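Local coordinates for transcription regulator (Haloarcula marismortui ATCC 43049, PDB 3CRJ), which is probably a TetR-family transcriptional repressor that binds regulatory DNA through a predicted helix-turn-helix motif and pairs with a second copy of itself, at residues Ala140-Gly145 with His158-Leu163; Leu91-Leu96 with Thr165-Ala170; Tyr68-Phe73 with Asp131-Tyr136; Arg25-His30 with Pro104-Ala109; Tyr53-Lys58 with Leu62-Asp67. One frame throughout, in Å; residues are numbered along the deposited sequence.

Contact 1: Ala140-Gly145 with His158-Leu163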
# COMPACT_ATOMS: atom_id res chain seq x y z
N ALA A 140 17.16 -14.96 2.58
CA ALA A 140 18.14 -15.75 3.32
C ALA A 140 17.58 -17.01 3.96
O ALA A 140 18.25 -18.01 3.97
CB ALA A 140 18.87 -14.91 4.37
N VAL A 141 16.36 -16.97 4.48
CA VAL A 141 15.87 -18.18 5.14
C VAL A 141 15.36 -19.14 4.08
O VAL A 141 15.56 -20.36 4.18
CB VAL A 141 14.88 -17.91 6.28
CG1 VAL A 141 13.70 -17.10 5.80
CG2 VAL A 141 14.43 -19.22 6.91
N ILE A 142 14.78 -18.57 3.02
CA ILE A 142 14.37 -19.36 1.86
C ILE A 142 15.55 -20.07 1.23
O ILE A 142 15.46 -21.24 0.80
CB ILE A 142 13.62 -18.52 0.81
CG1 ILE A 142 12.25 -18.08 1.36
CG2 ILE A 142 13.47 -19.32 -0.50
CD1 ILE A 142 11.47 -17.12 0.46
N ASN A 143 16.68 -19.37 1.16
CA ASN A 143 17.85 -20.01 0.58
C ASN A 143 18.34 -21.12 1.47
O ASN A 143 18.68 -22.19 0.98
CB ASN A 143 18.94 -18.99 0.25
CG ASN A 143 18.78 -18.40 -1.15
OD1 ASN A 143 18.31 -19.07 -2.07
ND2 ASN A 143 19.17 -17.13 -1.32
N HIS A 144 18.37 -20.88 2.78
CA HIS A 144 18.84 -21.87 3.75
C HIS A 144 18.08 -23.21 3.67
O HIS A 144 18.69 -24.29 3.66
CB HIS A 144 18.76 -21.29 5.16
CG HIS A 144 19.25 -22.22 6.23
ND1 HIS A 144 20.52 -22.76 6.22
CD2 HIS A 144 18.66 -22.66 7.36
CE1 HIS A 144 20.69 -23.50 7.30
NE2 HIS A 144 19.58 -23.46 8.01
N GLY A 145 16.74 -23.11 3.60
CA GLY A 145 15.88 -24.26 3.50
C GLY A 145 16.05 -24.99 2.19
O GLY A 145 16.01 -26.22 2.16
N HIS A 158 12.03 -14.27 -6.57
CA HIS A 158 10.64 -14.08 -6.92
C HIS A 158 9.68 -14.54 -5.84
O HIS A 158 8.66 -13.92 -5.61
CB HIS A 158 10.26 -14.75 -8.21
CG HIS A 158 8.81 -14.66 -8.47
ND1 HIS A 158 8.22 -13.54 -8.99
CD2 HIS A 158 7.79 -15.51 -8.15
CE1 HIS A 158 6.91 -13.71 -9.03
NE2 HIS A 158 6.63 -14.90 -8.52
N VAL A 159 9.99 -15.65 -5.20
CA VAL A 159 9.21 -15.99 -4.02
C VAL A 159 9.27 -14.86 -2.98
O VAL A 159 8.23 -14.46 -2.45
CB VAL A 159 9.55 -17.39 -3.44
CG1 VAL A 159 8.74 -17.67 -2.21
CG2 VAL A 159 9.26 -18.44 -4.46
N THR A 160 10.45 -14.30 -2.71
CA THR A 160 10.48 -13.30 -1.63
C THR A 160 9.85 -11.96 -2.05
O THR A 160 9.26 -11.26 -1.22
CB THR A 160 11.85 -13.15 -0.92
OG1 THR A 160 12.36 -11.81 -1.02
CG2 THR A 160 12.85 -14.15 -1.44
N ARG A 161 9.97 -11.63 -3.33
CA ARG A 161 9.26 -10.49 -3.87
C ARG A 161 7.75 -10.66 -3.71
O ARG A 161 7.04 -9.72 -3.35
CB ARG A 161 9.64 -10.28 -5.34
CG ARG A 161 8.58 -9.54 -6.15
CD ARG A 161 8.24 -8.16 -5.56
NE ARG A 161 9.37 -7.25 -5.67
CZ ARG A 161 9.70 -6.58 -6.78
NH1 ARG A 161 8.95 -6.70 -7.88
NH2 ARG A 161 10.76 -5.79 -6.78
N SER A 162 7.27 -11.88 -3.96
CA SER A 162 5.89 -12.23 -3.72
C SER A 162 5.45 -12.01 -2.26
O SER A 162 4.40 -11.38 -2.01
CB SER A 162 5.65 -13.67 -4.13
OG SER A 162 5.41 -13.79 -5.53
N LEU A 163 6.22 -12.50 -1.30
CA LEU A 163 5.88 -12.24 0.09
C LEU A 163 5.94 -10.75 0.40
O LEU A 163 5.23 -10.26 1.31
CB LEU A 163 6.75 -13.02 1.05
CG LEU A 163 6.56 -14.53 1.03
CD1 LEU A 163 7.70 -15.19 1.76
CD2 LEU A 163 5.25 -14.88 1.68
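Ile-142 reaches across a helical hairpin of the TetR C-terminal domain to meet Val-159, Thr-160 and, more distantly, Leu-163. The two arms are helix 121-148 and helix 156-176; their short segments run roughly antiparallel at 139° with axes 10.5 Å apart, a separation that leaves one long side chain to span most of the gap. Along the first arm, Val-141 turns from the hairpin and packs on Arg-88 and Leu-89 of helix 85-97. Ile-142 then carries the contact with a single methyl. With CG1 anti to its carbonyl carbon (chi1 -69°) and CD1 extended beyond it, the long branch reaches the other helix, crossing Val-159 and Thr-160 at a slant, while CG2 stays back. Farther on, His-144 leaves the interface, resting on Pro-85 and making a weak NE2 hydrogen bond to Thr-83 OG1, and Gly-145 exchanges backbone hydrogen bonds with Phe-151. The facing helix has a different role on its other flank, where it takes part in the dimer interface: Arg-161 forms a salt bridge with Glu-182 of the second subunit, and His-158 a hydrogen bond with Glu-192 of that subunit. The receiving surface is itself made of branches. Ile-142 CD1 settles 3.8 Å from Thr-160 CG2, and the same CD1 lies 3.9 Å from Val-159 CG1, bridging the methyls of two consecutive residues.

Contact 2: Leu91-Leu96 with Thr165-Ala170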
# COMPACT_ATOMS: atom_id res chain seq x y z
N LEU A 91 8.37 -17.30 11.86
CA LEU A 91 8.67 -16.31 12.87
C LEU A 91 8.90 -14.95 12.25
O LEU A 91 8.50 -13.94 12.81
CB LEU A 91 9.88 -16.76 13.66
CG LEU A 91 9.63 -17.50 14.98
CD1 LEU A 91 8.33 -18.32 15.00
CD2 LEU A 91 10.85 -18.38 15.39
N LEU A 92 9.54 -14.92 11.09
CA LEU A 92 9.70 -13.64 10.38
C LEU A 92 8.36 -13.13 9.91
O LEU A 92 8.02 -11.97 10.14
CB LEU A 92 10.67 -13.77 9.22
CG LEU A 92 12.10 -13.46 9.62
CD1 LEU A 92 12.41 -13.96 11.02
CD2 LEU A 92 13.07 -14.05 8.62
N LEU A 93 7.58 -14.00 9.26
CA LEU A 93 6.26 -13.61 8.84
C LEU A 93 5.41 -13.13 9.99
O LEU A 93 4.70 -12.14 9.84
CB LEU A 93 5.55 -14.74 8.10
CG LEU A 93 6.24 -15.00 6.77
CD1 LEU A 93 5.70 -16.30 6.15
CD2 LEU A 93 6.12 -13.75 5.84
N ASP A 94 5.48 -13.82 11.13
CA ASP A 94 4.77 -13.36 12.32
C ASP A 94 5.22 -11.97 12.68
O ASP A 94 4.40 -11.09 12.88
CB ASP A 94 4.99 -14.28 13.49
CG ASP A 94 4.33 -15.61 13.31
OD1 ASP A 94 3.63 -15.81 12.28
OD2 ASP A 94 4.55 -16.46 14.19
N GLU A 95 6.53 -11.77 12.71
CA GLU A 95 7.09 -10.48 13.03
C GLU A 95 6.56 -9.36 12.13
O GLU A 95 6.25 -8.27 12.61
CB GLU A 95 8.60 -10.55 12.97
CG GLU A 95 9.24 -9.70 14.01
CD GLU A 95 8.88 -10.12 15.43
OE1 GLU A 95 8.54 -9.22 16.24
OE2 GLU A 95 8.92 -11.35 15.73
N LEU A 96 6.41 -9.64 10.85
CA LEU A 96 6.01 -8.62 9.90
C LEU A 96 4.49 -8.46 9.84
O LEU A 96 3.99 -7.40 9.45
CB LEU A 96 6.54 -8.96 8.51
CG LEU A 96 8.04 -8.93 8.24
CD1 LEU A 96 8.46 -10.05 7.31
CD2 LEU A 96 8.39 -7.58 7.67
N THR A 165 5.02 -8.36 -1.56
CA THR A 165 3.82 -7.75 -2.07
C THR A 165 2.66 -7.98 -1.11
O THR A 165 1.97 -7.03 -0.72
CB THR A 165 3.48 -8.25 -3.48
OG1 THR A 165 4.59 -7.99 -4.34
CG2 THR A 165 2.24 -7.53 -3.99
N ILE A 166 2.49 -9.23 -0.71
CA ILE A 166 1.51 -9.60 0.32
C ILE A 166 1.70 -8.67 1.51
O ILE A 166 0.76 -7.99 1.90
CB ILE A 166 1.58 -11.12 0.68
CG1 ILE A 166 1.16 -11.95 -0.53
CG2 ILE A 166 0.73 -11.47 1.91
CD1 ILE A 166 1.70 -13.35 -0.52
N ILE A 167 2.92 -8.58 2.05
CA ILE A 167 3.15 -7.69 3.20
C ILE A 167 2.66 -6.27 2.93
O ILE A 167 1.86 -5.71 3.71
CB ILE A 167 4.62 -7.60 3.59
CG1 ILE A 167 5.24 -8.99 3.78
CG2 ILE A 167 4.80 -6.71 4.86
CD1 ILE A 167 4.53 -9.78 4.78
N ASP A 168 3.12 -5.67 1.84
CA ASP A 168 2.70 -4.30 1.56
C ASP A 168 1.22 -4.19 1.24
O ASP A 168 0.64 -3.14 1.49
CB ASP A 168 3.58 -3.64 0.49
CG ASP A 168 4.95 -3.24 1.04
OD1 ASP A 168 5.04 -2.76 2.21
OD2 ASP A 168 5.96 -3.41 0.32
N GLY A 169 0.61 -5.26 0.72
CA GLY A 169 -0.82 -5.26 0.50
C GLY A 169 -1.56 -5.07 1.80
O GLY A 169 -2.43 -4.19 1.93
N ALA A 170 -1.21 -5.92 2.77
CA ALA A 170 -1.82 -5.92 4.08
C ALA A 170 -1.72 -4.55 4.74
O ALA A 170 -2.70 -4.07 5.31
CB ALA A 170 -1.16 -6.97 4.93
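Ile-167 sets its delta methyl against both Leu-93 and Leu-96, two residues that lie three positions apart on the facing helix. Leu-96 CB and Leu-93 CD2 stand at 4.3 and 4.4 Å from Ile-167 CD1, the leucine at 93 bending toward that methyl. Both approaches are purely apolar and buried; both end on Ile-167 CD1, and no hydrogen bond joins the segments. Away from this buried spot the two helices serve other partners. The partly exposed Asp-94 forms a salt bridge with Arg-187 of helix 181-198, and Glu-95, also partly exposed, one with Lys-99. On helix 156-176, Asp-168 is held by Arg-171 and by Arg-173 of the second subunit, while Ile-166 packs on Ile-166 of that subunit. A helix packed inside its own subunit on one flank and against the second subunit on the other is consistent with the all-helical C-terminal domain through which TetR-family proteins dimerise.

Contact 3: Tyr68-Phe73 with Asp131-Tyr136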
# COMPACT_ATOMS: atom_id res chain seq x y z
N TYR A 68 15.10 4.99 12.89
CA TYR A 68 14.77 4.50 14.21
C TYR A 68 13.84 3.29 14.17
O TYR A 68 14.12 2.30 14.82
CB TYR A 68 14.20 5.65 15.05
CG TYR A 68 13.55 5.26 16.34
CD1 TYR A 68 14.30 5.08 17.50
CD2 TYR A 68 12.16 5.13 16.43
CE1 TYR A 68 13.68 4.75 18.71
CE2 TYR A 68 11.53 4.79 17.61
CZ TYR A 68 12.28 4.60 18.76
OH TYR A 68 11.65 4.27 19.95
N LEU A 69 12.76 3.36 13.40
CA LEU A 69 11.84 2.22 13.35
C LEU A 69 12.52 1.00 12.74
O LEU A 69 12.25 -0.13 13.15
CB LEU A 69 10.56 2.55 12.58
CG LEU A 69 9.67 3.69 13.08
CD1 LEU A 69 8.41 3.84 12.22
CD2 LEU A 69 9.30 3.53 14.55
N LEU A 70 13.42 1.20 11.78
CA LEU A 70 14.13 0.08 11.19
C LEU A 70 15.02 -0.61 12.23
O LEU A 70 15.10 -1.83 12.25
CB LEU A 70 14.92 0.51 9.94
CG LEU A 70 15.64 -0.59 9.14
CD1 LEU A 70 14.62 -1.61 8.67
CD2 LEU A 70 16.46 -0.03 7.97
N GLU A 71 15.69 0.18 13.07
CA GLU A 71 16.60 -0.38 14.10
C GLU A 71 15.82 -1.20 15.12
O GLU A 71 16.24 -2.29 15.52
CB GLU A 71 17.36 0.72 14.84
CG GLU A 71 18.40 1.48 14.05
CD GLU A 71 19.04 2.59 14.88
OE1 GLU A 71 18.70 3.78 14.66
OE2 GLU A 71 19.88 2.29 15.77
N ARG A 72 14.69 -0.64 15.55
CA ARG A 72 13.76 -1.32 16.44
C ARG A 72 13.37 -2.67 15.81
O ARG A 72 13.35 -3.71 16.49
CB ARG A 72 12.51 -0.46 16.67
CG ARG A 72 12.40 0.30 18.00
CD ARG A 72 10.96 0.06 18.51
NE ARG A 72 10.37 1.12 19.35
CZ ARG A 72 9.06 1.36 19.41
NH1 ARG A 72 8.22 0.64 18.67
NH2 ARG A 72 8.58 2.34 20.19
N PHE A 73 13.09 -2.66 14.51
CA PHE A 73 12.70 -3.88 13.82
C PHE A 73 13.88 -4.86 13.74
O PHE A 73 13.74 -6.04 14.08
CB PHE A 73 12.15 -3.58 12.43
CG PHE A 73 11.83 -4.80 11.64
CD1 PHE A 73 10.69 -5.53 11.90
CD2 PHE A 73 12.66 -5.23 10.62
CE1 PHE A 73 10.37 -6.67 11.17
CE2 PHE A 73 12.36 -6.37 9.88
CZ PHE A 73 11.21 -7.09 10.17
N ASP A 131 12.65 -2.01 2.98
CA ASP A 131 12.32 -3.07 2.05
C ASP A 131 13.51 -4.00 1.79
O ASP A 131 13.33 -5.21 1.93
CB ASP A 131 11.79 -2.48 0.76
CG ASP A 131 11.21 -3.52 -0.16
OD1 ASP A 131 10.26 -4.24 0.23
OD2 ASP A 131 11.69 -3.58 -1.29
N GLU A 132 14.71 -3.47 1.46
CA GLU A 132 15.90 -4.32 1.22
C GLU A 132 16.24 -5.23 2.40
O GLU A 132 16.64 -6.39 2.21
CB GLU A 132 17.16 -3.53 0.86
CG GLU A 132 17.14 -2.70 -0.41
CD GLU A 132 17.11 -3.51 -1.72
OE1 GLU A 132 16.57 -4.65 -1.76
OE2 GLU A 132 17.60 -2.95 -2.73
N TYR A 133 16.09 -4.70 3.61
CA TYR A 133 16.44 -5.44 4.80
C TYR A 133 15.54 -6.65 4.95
O TYR A 133 16.01 -7.76 5.26
CB TYR A 133 16.33 -4.57 6.05
CG TYR A 133 16.74 -5.33 7.28
CD1 TYR A 133 18.10 -5.50 7.60
CD2 TYR A 133 15.78 -5.93 8.11
CE1 TYR A 133 18.49 -6.23 8.71
CE2 TYR A 133 16.16 -6.68 9.24
CZ TYR A 133 17.52 -6.82 9.53
OH TYR A 133 17.92 -7.51 10.66
N VAL A 134 14.24 -6.42 4.71
CA VAL A 134 13.25 -7.47 4.82
C VAL A 134 13.52 -8.49 3.74
O VAL A 134 13.65 -9.67 4.03
CB VAL A 134 11.81 -6.91 4.76
CG1 VAL A 134 10.78 -8.04 4.63
CG2 VAL A 134 11.53 -6.04 6.01
N ARG A 135 13.65 -8.03 2.51
CA ARG A 135 14.06 -8.86 1.38
C ARG A 135 15.30 -9.74 1.71
O ARG A 135 15.27 -10.97 1.53
CB ARG A 135 14.32 -7.94 0.19
CG ARG A 135 14.52 -8.61 -1.14
CD ARG A 135 15.07 -7.60 -2.16
NE ARG A 135 16.01 -8.23 -3.11
CZ ARG A 135 17.29 -7.87 -3.28
NH1 ARG A 135 17.84 -6.87 -2.60
NH2 ARG A 135 18.02 -8.54 -4.16
N TYR A 136 16.39 -9.13 2.20
CA TYR A 136 17.56 -9.89 2.60
C TYR A 136 17.20 -10.97 3.61
O TYR A 136 17.57 -12.12 3.43
CB TYR A 136 18.68 -8.99 3.12
CG TYR A 136 19.92 -9.74 3.60
CD1 TYR A 136 21.07 -9.83 2.82
CD2 TYR A 136 19.95 -10.35 4.86
CE1 TYR A 136 22.21 -10.52 3.28
CE2 TYR A 136 21.06 -11.05 5.33
CZ TYR A 136 22.20 -11.13 4.55
OH TYR A 136 23.31 -11.83 5.05
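Tyr-133 and Phe-73 bring their rings together edge to edge, the central event between two helix segments that run nearly parallel, 17° apart. At 11.5 Å the segment axes are well separated, so large side chains must close the distance. Asp-131, at the start of the second segment, faces away and forms a salt bridge with Arg-173 of the second subunit. Glu-132 takes no part across the contact and pairs with Arg-135 one turn later, NH1 lying 2.7 Å from OE1 and meeting the carboxylate from above its plane. Tyr-133 is the residue aimed at helix 58-78. Its CG is anti to the backbone N (chi1 -178°), as is that of Phe-73, and the two rings meet with Phe-73 CE2 3.9 Å from Tyr-133 CE2; Tyr-133 CD2 lies in the plane of the phenylalanine ring. Leu-70 adds a looser touch, CD1 to Tyr-133 CB at 4.3 Å. Val-134 follows, putting CG2 4.0 Å from the same Phe-73 CE2. Around this aromatic seam, Tyr-133 also packs on Val-74 and His-78, Val-134 leans on Leu-164 of helix 156-176, and Tyr-68 packs on helix 12-30; helix 58-78 thus touches both the N-terminal helix and the C-terminal helices.

Contact 4: Arg25-His30 with Pro104-Ala109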
# COMPACT_ATOMS: atom_id res chain seq x y z
N ARG A 25 5.08 9.42 19.69
CA ARG A 25 3.85 9.81 20.39
C ARG A 25 3.09 10.89 19.65
O ARG A 25 1.86 10.86 19.60
CB ARG A 25 4.12 10.26 21.83
CG ARG A 25 4.37 9.11 22.82
CD ARG A 25 4.29 9.61 24.25
NE ARG A 25 5.29 10.64 24.57
CZ ARG A 25 6.59 10.40 24.81
NH1 ARG A 25 7.07 9.16 24.76
NH2 ARG A 25 7.41 11.40 25.09
N ALA A 26 3.82 11.81 19.03
CA ALA A 26 3.23 12.98 18.40
C ALA A 26 2.60 12.60 17.06
O ALA A 26 1.46 13.01 16.74
CB ALA A 26 4.27 14.05 18.24
N LEU A 27 3.34 11.78 16.30
CA LEU A 27 2.80 11.11 15.11
C LEU A 27 1.56 10.27 15.41
O LEU A 27 0.59 10.35 14.67
CB LEU A 27 3.84 10.21 14.46
CG LEU A 27 4.70 10.71 13.32
CD1 LEU A 27 5.40 9.52 12.76
CD2 LEU A 27 3.89 11.40 12.24
N ARG A 28 1.58 9.47 16.48
CA ARG A 28 0.40 8.71 16.86
C ARG A 28 -0.80 9.65 17.04
O ARG A 28 -1.89 9.36 16.57
CB ARG A 28 0.62 7.86 18.12
CG ARG A 28 -0.66 7.21 18.62
CD ARG A 28 -0.56 6.53 20.01
NE ARG A 28 -1.67 5.57 20.21
CZ ARG A 28 -1.67 4.57 21.11
NH1 ARG A 28 -0.64 4.37 21.93
NH2 ARG A 28 -2.72 3.76 21.20
N GLU A 29 -0.61 10.80 17.67
CA GLU A 29 -1.74 11.71 17.88
C GLU A 29 -2.18 12.51 16.67
O GLU A 29 -3.37 12.58 16.39
CB GLU A 29 -1.47 12.68 19.01
CG GLU A 29 -2.75 13.08 19.67
CD GLU A 29 -2.72 14.51 20.14
OE1 GLU A 29 -3.80 15.00 20.58
OE2 GLU A 29 -1.64 15.14 20.08
N HIS A 30 -1.23 13.12 15.97
CA HIS A 30 -1.55 14.15 14.97
C HIS A 30 -1.51 13.71 13.53
O HIS A 30 -1.99 14.44 12.66
CB HIS A 30 -0.61 15.33 15.09
CG HIS A 30 -0.67 16.00 16.42
ND1 HIS A 30 -1.79 16.67 16.86
CD2 HIS A 30 0.25 16.11 17.41
CE1 HIS A 30 -1.56 17.18 18.06
NE2 HIS A 30 -0.33 16.85 18.42
N PRO A 104 -1.78 0.44 14.87
CA PRO A 104 -2.61 1.01 13.82
C PRO A 104 -2.55 2.54 13.66
O PRO A 104 -2.80 3.05 12.55
CB PRO A 104 -4.03 0.57 14.23
CG PRO A 104 -3.83 -0.63 15.07
CD PRO A 104 -2.55 -0.41 15.80
N ASP A 105 -2.26 3.28 14.72
CA ASP A 105 -2.26 4.76 14.63
C ASP A 105 -0.96 5.29 14.03
O ASP A 105 -0.97 6.25 13.22
CB ASP A 105 -2.60 5.43 15.97
CG ASP A 105 -4.11 5.64 16.17
OD1 ASP A 105 -4.85 5.70 15.15
OD2 ASP A 105 -4.55 5.75 17.34
N LEU A 106 0.15 4.63 14.37
CA LEU A 106 1.36 4.81 13.60
C LEU A 106 1.15 4.46 12.11
O LEU A 106 1.71 5.08 11.22
CB LEU A 106 2.50 4.01 14.18
CG LEU A 106 3.80 4.71 13.86
CD1 LEU A 106 3.74 6.15 14.32
CD2 LEU A 106 4.96 3.99 14.50
N SER A 107 0.32 3.47 11.85
CA SER A 107 0.10 3.01 10.49
C SER A 107 -0.45 4.05 9.50
O SER A 107 0.05 4.12 8.37
CB SER A 107 -0.70 1.72 10.50
OG SER A 107 0.18 0.70 10.96
N VAL A 108 -1.44 4.85 9.92
CA VAL A 108 -1.94 5.98 9.13
C VAL A 108 -0.79 6.91 8.75
O VAL A 108 -0.59 7.22 7.57
CB VAL A 108 -3.00 6.78 9.91
CG1 VAL A 108 -3.31 8.12 9.25
CG2 VAL A 108 -4.27 5.94 10.15
N ALA A 109 -0.01 7.33 9.74
CA ALA A 109 1.14 8.21 9.51
C ALA A 109 2.12 7.66 8.48
O ALA A 109 2.55 8.40 7.60
CB ALA A 109 1.86 8.48 10.80
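Leu-27 lies against Leu-106 and Ala-109 where the first helix of the predicted DNA-binding domain crosses a helix of the C-terminal domain, a junction of the two-domain TetR fold. The segments are almost perpendicular, at 81°, and their axes come within 8.0 Å. In the first shell, Leu-27 CD2 sits 3.8 Å from Ala-109 CB, a small side chain consistent with the close approach of the axes, while Leu-27 CB and CD1 each stand 4.1 Å from Leu-106 CD1. Beside this buried patch lies a more exposed, polar one. The aliphatic part of Arg-28 passes across Asp-105 at an angle, Arg-28 CG to Asp-105 CB at 3.7 Å. Arg-28 NE remains 4.1 Å from Asp-105 OD2, too long for a salt bridge although the charges are opposite, and the guanidinium and carboxylate planes are turned 59° apart. With CG anti to the backbone N (chi1 172°) and the chain extended from there to NE, the guanidinium has OD2 of the aspartate at its edge, near its plane. In the next shell, Leu-27 and Ala-26 both press on Leu-35, and Val-108 packs on Tyr-119 of the second subunit. Arg-25 NE in turn forms a salt bridge with Glu-43 OE1 of helix 37-44.

Contact 5: Tyr53-Lys58 with Leu62-Asp67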
# COMPACT_ATOMS: atom_id res chain seq x y z
N TYR A 53 18.14 21.58 17.91
CA TYR A 53 19.54 21.30 18.19
C TYR A 53 20.02 20.07 17.39
O TYR A 53 21.15 20.04 16.94
CB TYR A 53 19.76 21.10 19.70
CG TYR A 53 21.19 20.85 20.11
CD1 TYR A 53 21.69 19.55 20.20
CD2 TYR A 53 22.05 21.89 20.43
CE1 TYR A 53 23.01 19.30 20.58
CE2 TYR A 53 23.37 21.65 20.81
CZ TYR A 53 23.83 20.35 20.88
OH TYR A 53 25.13 20.10 21.26
N TYR A 54 19.14 19.10 17.21
CA TYR A 54 19.49 17.86 16.52
C TYR A 54 18.97 17.78 15.10
O TYR A 54 19.61 17.19 14.24
CB TYR A 54 19.01 16.66 17.33
CG TYR A 54 19.65 16.59 18.69
CD1 TYR A 54 20.94 16.09 18.85
CD2 TYR A 54 18.97 17.04 19.82
CE1 TYR A 54 21.54 16.03 20.09
CE2 TYR A 54 19.56 16.99 21.06
CZ TYR A 54 20.85 16.48 21.20
OH TYR A 54 21.45 16.43 22.44
N TYR A 55 17.80 18.36 14.87
CA TYR A 55 17.17 18.33 13.55
C TYR A 55 16.69 19.72 13.14
O TYR A 55 16.14 20.48 13.97
CB TYR A 55 16.02 17.34 13.55
CG TYR A 55 16.39 16.02 14.19
CD1 TYR A 55 17.21 15.11 13.53
CD2 TYR A 55 15.94 15.70 15.47
CE1 TYR A 55 17.57 13.91 14.12
CE2 TYR A 55 16.28 14.51 16.06
CZ TYR A 55 17.10 13.62 15.38
OH TYR A 55 17.44 12.44 15.97
N ASP A 56 16.88 20.06 11.87
CA ASP A 56 16.57 21.39 11.38
C ASP A 56 15.16 21.45 10.80
O ASP A 56 14.56 22.52 10.72
CB ASP A 56 17.60 21.78 10.33
CG ASP A 56 18.86 20.92 10.42
OD1 ASP A 56 19.99 21.48 10.41
OD2 ASP A 56 18.70 19.66 10.52
N THR A 57 14.64 20.29 10.43
CA THR A 57 13.38 20.20 9.74
C THR A 57 12.57 19.06 10.29
O THR A 57 13.14 18.08 10.80
CB THR A 57 13.63 19.92 8.27
OG1 THR A 57 14.48 20.95 7.77
CG2 THR A 57 12.33 19.91 7.47
N LYS A 58 11.25 19.21 10.21
CA LYS A 58 10.31 18.10 10.28
C LYS A 58 10.83 16.92 9.45
O LYS A 58 10.92 15.80 9.96
CB LYS A 58 8.93 18.55 9.77
CG LYS A 58 7.78 17.56 9.95
CD LYS A 58 6.48 18.20 9.52
CE LYS A 58 5.45 17.17 9.07
NZ LYS A 58 4.47 17.73 8.07
N LEU A 62 12.00 13.17 10.60
CA LEU A 62 11.28 11.97 10.24
C LEU A 62 12.12 10.98 9.43
O LEU A 62 11.84 9.79 9.41
CB LEU A 62 9.99 12.33 9.52
CG LEU A 62 8.91 13.02 10.36
CD1 LEU A 62 7.76 13.44 9.47
CD2 LEU A 62 8.41 12.11 11.50
N ALA A 63 13.15 11.46 8.75
CA ALA A 63 14.05 10.52 8.10
C ALA A 63 14.71 9.72 9.21
O ALA A 63 14.73 8.49 9.16
CB ALA A 63 15.08 11.23 7.24
N ALA A 64 15.21 10.44 10.22
CA ALA A 64 15.77 9.82 11.43
C ALA A 64 14.77 8.84 12.08
O ALA A 64 15.15 7.72 12.45
CB ALA A 64 16.21 10.88 12.42
N PHE A 65 13.50 9.25 12.18
CA PHE A 65 12.46 8.42 12.79
C PHE A 65 12.22 7.14 12.00
O PHE A 65 11.98 6.08 12.58
CB PHE A 65 11.14 9.20 12.97
CG PHE A 65 10.07 8.41 13.70
CD1 PHE A 65 10.14 8.21 15.08
CD2 PHE A 65 9.01 7.85 13.01
CE1 PHE A 65 9.16 7.47 15.75
CE2 PHE A 65 8.02 7.10 13.68
CZ PHE A 65 8.10 6.91 15.05
N LEU A 66 12.28 7.22 10.67
CA LEU A 66 12.26 5.99 9.90
C LEU A 66 13.46 5.10 10.28
O LEU A 66 13.27 3.92 10.63
CB LEU A 66 12.16 6.28 8.41
CG LEU A 66 10.77 6.82 8.01
CD1 LEU A 66 10.73 7.28 6.56
CD2 LEU A 66 9.69 5.81 8.27
N ASP A 67 14.67 5.67 10.27
CA ASP A 67 15.89 4.92 10.63
C ASP A 67 15.73 4.25 11.98
O ASP A 67 16.16 3.10 12.18
CB ASP A 67 17.11 5.83 10.66
CG ASP A 67 17.43 6.41 9.30
OD1 ASP A 67 18.09 7.47 9.27
OD2 ASP A 67 17.03 5.81 8.26
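Lys-58 and Leu-62 are joined by a backbone hydrogen bond, the first of the two kinds of interaction here. Leu-62 N donates to Lys-58 O at 2.9 Å, with the donor lying in the carbonyl plane; this is an i to i+4 bond of the opening turn of helix 58-78, immediately after Thr-57 at the N-cap position. The second kind is apolar. One turn apart on the same helical flank, Lys-58 and Leu-62 lie side by side and point the same way, with Lys-58 CG 4.1 Å from Leu-62 CD1. The lysine chain, CG anti to the backbone N (chi1 -172°) and extended beyond it, then carries its ammonium to a cation-pi interaction with Tyr-32. Tyr-55 supplies the other apolar touch, from the preceding loop: its CE1 lies 3.7 Å from Ala-64 CB, and its ring also packs on Thr-16 and Met-20 of helix 12-30. Next to it, Tyr-54 meets Phe-12 of the same helix edge to face. Tyr-55, lodged between helix 12-30 and helix 58-78 at the end of the predicted motif, fits the three-helix DNA-binding domain of TetR regulators, whose helix-turn-helix is here predicted.

How the contacts relate
The five contacts trace a path from the predicted DNA-binding end to the dimer-forming end. Contacts 4 and 5, with centres about 16 Å apart, share a core in which Leu-27 CD1 lies 3.7 Å from Phe-65 CE2. Helix 58-78 then carries on from contact 5 to contact 3, and Leu-69 CD1 touches Leu-106 CD2 at 4.1 Å, linking contacts 3 and 4. Contact 2 joins contact 3 where Leu-96 CD2 lies 3.8 Å from Phe-73 CZ, and it shares helix 156-176 with contact 1, which it also touches through Val-141 CG1 and Leu-92 CD2 at 4.2 Å. Contacts 1 and 5 stand about 33 Å apart between centres, on opposite sides of the chain's centre.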